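Local coordinates for protein rhamnosidase B (Bacillus sp., PDB 2OKX) that hydrolyses terminal alpha-L-rhamnose residues from rhamnosides, as a member of glycoside hydrolase family 78, probably with inversion at the anomeric carbon, at residues P166-D170 against G171-Q175; V230-S233 against V234-A237; E456-A459 against G460-I463. All coordinates share one frame; numbering follows the deposited sequence.

Contact 1. Residues P166-D170 against G171-Q175; sequences PAFDD and GGWAQ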
loop_
_atom_site.group_PDB
_atom_site.type_symbol
_atom_site.label_atom_id
_atom_site.label_comp_id
_atom_site.label_asym_id
_atom_site.label_seq_id
_atom_site.Cartn_x
_atom_site.Cartn_y
_atom_site.Cartn_z
ATOM N N PRO A 166 30.951 -5.326 -15.490
ATOM C CA PRO A 166 31.498 -6.191 -16.540
ATOM C C PRO A 166 32.854 -6.812 -16.204
ATOM O O PRO A 166 33.111 -7.972 -16.527
ATOM C CB PRO A 166 31.581 -5.253 -17.743
ATOM C CG PRO A 166 30.409 -4.344 -17.529
ATOM C CD PRO A 166 30.519 -4.034 -16.053
ATOM N N ALA A 167 33.715 -6.039 -15.552
ATOM C CA ALA A 167 35.051 -6.513 -15.203
ATOM C C ALA A 167 35.123 -7.298 -13.894
ATOM O O ALA A 167 36.203 -7.722 -13.478
ATOM C CB ALA A 167 36.012 -5.334 -15.148
ATOM N N PHE A 168 33.983 -7.491 -13.240
ATOM C CA PHE A 168 33.969 -8.224 -11.981
ATOM C C PHE A 168 34.373 -9.681 -12.182
ATOM O O PHE A 168 33.956 -10.325 -13.142
ATOM C CB PHE A 168 32.580 -8.156 -11.337
ATOM C CG PHE A 168 32.494 -8.857 -10.009
ATOM C CD1 PHE A 168 31.977 -10.146 -9.918
ATOM C CD2 PHE A 168 32.957 -8.239 -8.853
ATOM C CE1 PHE A 168 31.922 -10.809 -8.693
ATOM C CE2 PHE A 168 32.909 -8.893 -7.622
ATOM C CZ PHE A 168 32.390 -10.182 -7.543
ATOM N N ASP A 169 35.192 -10.192 -11.272
ATOM C CA ASP A 169 35.648 -11.574 -11.348
ATOM C C ASP A 169 34.739 -12.505 -10.547
ATOM O O ASP A 169 34.801 -12.549 -9.320
ATOM C CB ASP A 169 37.091 -11.676 -10.844
ATOM C CG ASP A 169 37.534 -13.110 -10.626
ATOM O OD1 ASP A 169 37.163 -13.981 -11.440
ATOM O OD2 ASP A 169 38.263 -13.359 -9.642
ATOM N N ASP A 170 33.896 -13.247 -11.255
ATOM C CA ASP A 170 32.967 -14.171 -10.620
ATOM C C ASP A 170 33.416 -15.617 -10.806
ATOM O O ASP A 170 32.606 -16.541 -10.746
ATOM C CB ASP A 170 31.566 -13.990 -11.210
ATOM C CG ASP A 170 31.520 -14.272 -12.701
ATOM O OD1 ASP A 170 32.582 -14.579 -13.285
ATOM O OD2 ASP A 170 30.424 -14.184 -13.291
ATOM N N GLY A 171 34.714 -15.805 -11.029
ATOM C CA GLY A 171 35.245 -17.141 -11.222
ATOM C C GLY A 171 34.933 -18.085 -10.074
ATOM O O GLY A 171 34.745 -19.283 -10.286
ATOM N N GLY A 172 34.874 -17.544 -8.860
ATOM C CA GLY A 172 34.593 -18.365 -7.696
ATOM C C GLY A 172 33.115 -18.566 -7.409
ATOM O O GLY A 172 32.751 -19.190 -6.412
ATOM N N TRP A 173 32.261 -18.042 -8.281
ATOM C CA TRP A 173 30.819 -18.170 -8.109
ATOM C C TRP A 173 30.307 -19.509 -8.604
ATOM O O TRP A 173 30.770 -20.024 -9.622
ATOM C CB TRP A 173 30.096 -17.055 -8.869
ATOM C CG TRP A 173 30.128 -15.722 -8.188
ATOM C CD1 TRP A 173 31.099 -15.242 -7.355
ATOM C CD2 TRP A 173 29.161 -14.676 -8.321
ATOM N NE1 TRP A 173 30.795 -13.961 -6.960
ATOM C CE2 TRP A 173 29.610 -13.589 -7.539
ATOM C CE3 TRP A 173 27.955 -14.553 -9.026
ATOM C CZ2 TRP A 173 28.894 -12.389 -7.443
ATOM C CZ3 TRP A 173 27.244 -13.357 -8.930
ATOM C CH2 TRP A 173 27.718 -12.293 -8.143
ATOM N N ALA A 174 29.339 -20.064 -7.884
ATOM C CA ALA A 174 28.745 -21.337 -8.259
ATOM C C ALA A 174 27.938 -21.138 -9.534
ATOM O O ALA A 174 27.578 -20.010 -9.881
ATOM C CB ALA A 174 27.840 -21.838 -7.141
ATOM N N GLN A 175 27.665 -22.233 -10.235
ATOM C CA GLN A 175 26.882 -22.176 -11.458
ATOM C C GLN A 175 25.414 -22.196 -11.064
ATOM O O GLN A 175 25.052 -22.776 -10.041
ATOM C CB GLN A 175 27.186 -23.381 -12.350
ATOM C CG GLN A 175 28.628 -23.470 -12.820
ATOM C CD GLN A 175 29.056 -22.251 -13.608
ATOM O OE1 GLN A 175 28.397 -21.860 -14.570
ATOM N NE2 GLN A 175 30.166 -21.645 -13.206
#
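The indole of W173 is touched from two directions by residues that precede it in the chain. CB of D170 lies over one face, 3.9 Å from the centroid of the five-membered ring of W173 and 15° off its normal, a CH-pi contact that presses the aspartate methylene onto the pyrrole part. At the benzo side, CE1 of F168 reaches CZ2 of W173 at 3.6 Å. The two rings meet obliquely, their planes 63° apart, and NE1 of W173 comes to the edge of the phenyl ring, in its plane. F168 extends its ring this way because CG is anti to the backbone N (chi1 -178°). The backbone between them folds as a type I beta turn from D170 to W173, closed by N of W173 donating to O of D170 at 2.9 Å; it leads the surface loop into strand 174-181 of the antiparallel sheet in the N-terminal region. D169 fastens the start of the turn: its OD1 accepts from N of G171 at 3.1 Å, the N-H coming from above the carboxylate plane. Further out, R27 of strand 22-31 forms a salt bridge with OD2 of D170 and also touches both aromatic side chains. The indole leans on C25 and W163 as well, while R130 of the adjacent strand 130-133 binds the carbonyl O of W173.

Contact 2. Residues V230-S233 against V234-A237; sequences VPES and VNHA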
loop_
_atom_site.group_PDB
_atom_site.type_symbol
_atom_site.label_atom_id
_atom_site.label_comp_id
_atom_site.label_asym_id
_atom_site.label_seq_id
_atom_site.Cartn_x
_atom_site.Cartn_y
_atom_site.Cartn_z
ATOM N N VAL A 230 2.590 -20.319 13.663
ATOM C CA VAL A 230 1.839 -21.071 12.660
ATOM C C VAL A 230 2.704 -21.140 11.406
ATOM O O VAL A 230 2.495 -20.394 10.452
ATOM C CB VAL A 230 0.499 -20.382 12.312
ATOM C CG1 VAL A 230 -0.300 -21.253 11.350
ATOM C CG2 VAL A 230 -0.299 -20.122 13.574
ATOM N N PRO A 231 3.694 -22.044 11.399
ATOM C CA PRO A 231 4.628 -22.246 10.287
ATOM C C PRO A 231 4.035 -22.298 8.882
ATOM O O PRO A 231 4.636 -21.799 7.931
ATOM C CB PRO A 231 5.328 -23.547 10.669
ATOM C CG PRO A 231 5.390 -23.445 12.152
ATOM C CD PRO A 231 3.986 -22.989 12.491
ATOM N N GLU A 232 2.859 -22.896 8.743
ATOM C CA GLU A 232 2.240 -23.001 7.430
ATOM C C GLU A 232 1.690 -21.665 6.917
ATOM O O GLU A 232 1.379 -21.539 5.740
ATOM C CB GLU A 232 1.128 -24.057 7.467
ATOM C CG GLU A 232 0.687 -24.555 6.098
ATOM C CD GLU A 232 -0.313 -23.635 5.419
ATOM O OE1 GLU A 232 -0.496 -23.763 4.187
ATOM O OE2 GLU A 232 -0.923 -22.793 6.118
ATOM N N SER A 233 1.586 -20.669 7.794
ATOM C CA SER A 233 1.054 -19.362 7.405
ATOM C C SER A 233 1.912 -18.642 6.366
ATOM O O SER A 233 1.482 -17.641 5.796
ATOM C CB SER A 233 0.881 -18.466 8.636
ATOM O OG SER A 233 2.130 -18.109 9.195
ATOM N N VAL A 234 3.118 -19.150 6.114
ATOM C CA VAL A 234 4.008 -18.544 5.121
ATOM C C VAL A 234 3.451 -18.713 3.708
ATOM O O VAL A 234 3.812 -17.971 2.790
ATOM C CB VAL A 234 5.418 -19.188 5.143
ATOM C CG1 VAL A 234 6.083 -18.960 6.493
ATOM C CG2 VAL A 234 5.312 -20.684 4.829
ATOM N N ASN A 235 2.564 -19.687 3.536
ATOM C CA ASN A 235 1.994 -19.966 2.224
ATOM C C ASN A 235 0.760 -19.160 1.828
ATOM O O ASN A 235 0.241 -19.325 0.726
ATOM C CB ASN A 235 1.701 -21.462 2.109
ATOM C CG ASN A 235 2.952 -22.303 2.260
ATOM O OD1 ASN A 235 3.919 -22.133 1.516
ATOM N ND2 ASN A 235 2.944 -23.208 3.229
ATOM N N HIS A 236 0.284 -18.293 2.715
ATOM C CA HIS A 236 -0.880 -17.471 2.394
ATOM C C HIS A 236 -0.809 -16.157 3.156
ATOM O O HIS A 236 0.057 -15.977 4.008
ATOM C CB HIS A 236 -2.181 -18.198 2.751
ATOM C CG HIS A 236 -2.378 -18.386 4.221
ATOM N ND1 HIS A 236 -2.059 -19.558 4.873
ATOM C CD2 HIS A 236 -2.828 -17.536 5.173
ATOM C CE1 HIS A 236 -2.304 -19.421 6.164
ATOM N NE2 HIS A 236 -2.771 -18.203 6.373
ATOM N N ALA A 237 -1.726 -15.243 2.852
ATOM C CA ALA A 237 -1.744 -13.947 3.515
ATOM C C ALA A 237 -3.065 -13.699 4.226
ATOM O O ALA A 237 -3.502 -12.555 4.356
ATOM C CB ALA A 237 -1.474 -12.835 2.504
#
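A short 3-10 helix, residues 231-235, carries this contact; it follows helix 225-229 almost directly and leads toward strand 240-252 in the D2 region of the rhamnosidase. Across the turn from E232 to N235, N of N235 donates to O of E232 at 3.1 Å, the i to i+3 bond expected of such a helix, and nearly straight at 169°. The next bond in the series, from N of H236 to O of S233, is stretched to 3.4 Å and weak, as the chain opens out of the helix. E232 folds its carboxylate back over the later residues: CG stands anti to the backbone N (chi1 -163°) and the chain bends at chi2. OE1 thus comes to 3.6 Å from ND2 of N235, while OE2 reaches the imidazole edge of H236 in the ring plane, the carboxylate and ring planes 29° apart. The amide oxygen of N235 is engaged elsewhere, by R106, which also touches V234, and the carbonyl O of H236 is bound by R226 of the preceding helix. V234 turns both its methyl groups to the carbonyl of P231, CG2 coming to 3.4 Å of that O. Beneath the imidazole of H236 runs the backbone of S233, whose O sits over the centre of one ring face, 4.1 Å from its plane, with CA of S233 3.6 Å from CE1 of H236.

Contact 3. Residues E456-A459 against G460-I463; sequences EAPA and GTII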
loop_
_atom_site.group_PDB
_atom_site.type_symbol
_atom_site.label_atom_id
_atom_site.label_comp_id
_atom_site.label_asym_id
_atom_site.label_seq_id
_atom_site.Cartn_x
_atom_site.Cartn_y
_atom_site.Cartn_z
ATOM N N GLU A 456 31.139 8.532 3.336
ATOM C CA GLU A 456 32.451 8.012 3.706
ATOM C C GLU A 456 32.332 7.763 5.199
ATOM O O GLU A 456 31.852 8.626 5.927
ATOM C CB GLU A 456 33.556 9.044 3.477
ATOM C CG GLU A 456 33.744 9.477 2.046
ATOM C CD GLU A 456 34.879 10.468 1.901
ATOM O OE1 GLU A 456 34.717 11.450 1.153
ATOM O OE2 GLU A 456 35.936 10.263 2.532
ATOM N N ALA A 457 32.757 6.592 5.657
ATOM C CA ALA A 457 32.674 6.293 7.078
ATOM C C ALA A 457 33.590 5.146 7.461
ATOM O O ALA A 457 34.030 4.377 6.608
ATOM C CB ALA A 457 31.235 5.950 7.459
ATOM N N PRO A 458 33.901 5.029 8.757
ATOM C CA PRO A 458 34.769 3.951 9.238
ATOM C C PRO A 458 34.018 2.633 9.051
ATOM O O PRO A 458 32.783 2.617 9.016
ATOM C CB PRO A 458 34.952 4.285 10.717
ATOM C CG PRO A 458 34.775 5.771 10.766
ATOM C CD PRO A 458 33.624 6.001 9.829
ATOM N N ALA A 459 34.752 1.532 8.938
ATOM C CA ALA A 459 34.117 0.231 8.770
ATOM C C ALA A 459 33.283 -0.098 10.004
ATOM O O ALA A 459 33.679 0.195 11.132
ATOM C CB ALA A 459 35.174 -0.848 8.551
ATOM N N GLY A 460 32.119 -0.698 9.783
ATOM C CA GLY A 460 31.262 -1.064 10.897
ATOM C C GLY A 460 30.243 -0.011 11.291
ATOM O O GLY A 460 29.334 -0.291 12.079
ATOM N N THR A 461 30.384 1.201 10.763
ATOM C CA THR A 461 29.437 2.259 11.093
ATOM C C THR A 461 28.032 1.827 10.674
ATOM O O THR A 461 27.827 1.313 9.570
ATOM C CB THR A 461 29.794 3.586 10.383
ATOM O OG1 THR A 461 31.072 4.047 10.845
ATOM C CG2 THR A 461 28.745 4.651 10.678
ATOM N N ILE A 462 27.071 2.016 11.569
ATOM C CA ILE A 462 25.686 1.651 11.287
ATOM C C ILE A 462 24.892 2.840 10.748
ATOM O O ILE A 462 24.912 3.925 11.331
ATOM C CB ILE A 462 24.972 1.148 12.557
ATOM C CG1 ILE A 462 25.600 -0.167 13.027
ATOM C CG2 ILE A 462 23.478 0.965 12.282
ATOM C CD1 ILE A 462 25.085 -0.628 14.389
ATOM N N ILE A 463 24.201 2.627 9.632
ATOM C CA ILE A 463 23.370 3.661 9.027
ATOM C C ILE A 463 21.924 3.155 9.033
ATOM O O ILE A 463 21.566 2.274 8.246
ATOM C CB ILE A 463 23.794 3.956 7.566
ATOM C CG1 ILE A 463 25.277 4.348 7.511
ATOM C CG2 ILE A 463 22.943 5.091 6.995
ATOM C CD1 ILE A 463 25.618 5.622 8.294
HETATM O O HOH W 1 32.925 2.394 13.033
#
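P458 and T461 meet across the tight turn that carries the chain from strand 450-457 to strand 462-472, which belong to two different sheets. The carbonyl O of P458 is gripped twice by T461: the backbone N donates at 3.3 Å, completing a type II beta turn from P458 to T461, and OG1 of T461 donates to the same O of P458 at 2.9 Å. Both donors arrive from one face of the carbonyl plane, above it by similar amounts. The hydroxyl can do this because OG1 is anti to the carbonyl carbon of its own residue, next to the backbone N (chi1 -63°). Packing is close here, with CD of the P458 ring 3.4 Å from OG1 of T461, and CB of A457 4.0 Å from CB of T461. A valine at T461 would probably cost O of P458 its shorter bond, from the hydroxyl, and the water its weak second partner. The outer side is looser. A459, at the tip, is exposed, while G460 adopts a positive phi of 91° at which a CB would clash with O of A459. A water donates to that same O of A459 at 3.0 Å and, more weakly, to OG1 of T461. Within the concanavalin-like region, the backbone of C490, in the loop between strands 485-489 and 493-498, hydrogen-bonds to the backbones of G460 and T461, E492 takes the N-H of A459, and the T461 side chain rests on V512 of strand 507-513.

How the contacts relate
The three contacts come in series along the chain, each a local contact in a different family region: contact 1 in the N-terminal region, contact 2 in D2, contact 3 in the concanavalin-like region. None touches another. Contacts 1 and 3 have centres about 27 Å apart and lie on the same side of the chain's centre; contact 2 is about 36 Å from contact 1 and 37 Å from contact 3, centre to centre. They share no sheet: contact 1 feeds strand 174-181, contact 2 links helix 225-229 to strand 240-252, and contact 3 joins strands 450-457 and 462-472 of two different sheets. Each is thus a separate connection within its own region, none in the six-hairpin glycosidase region.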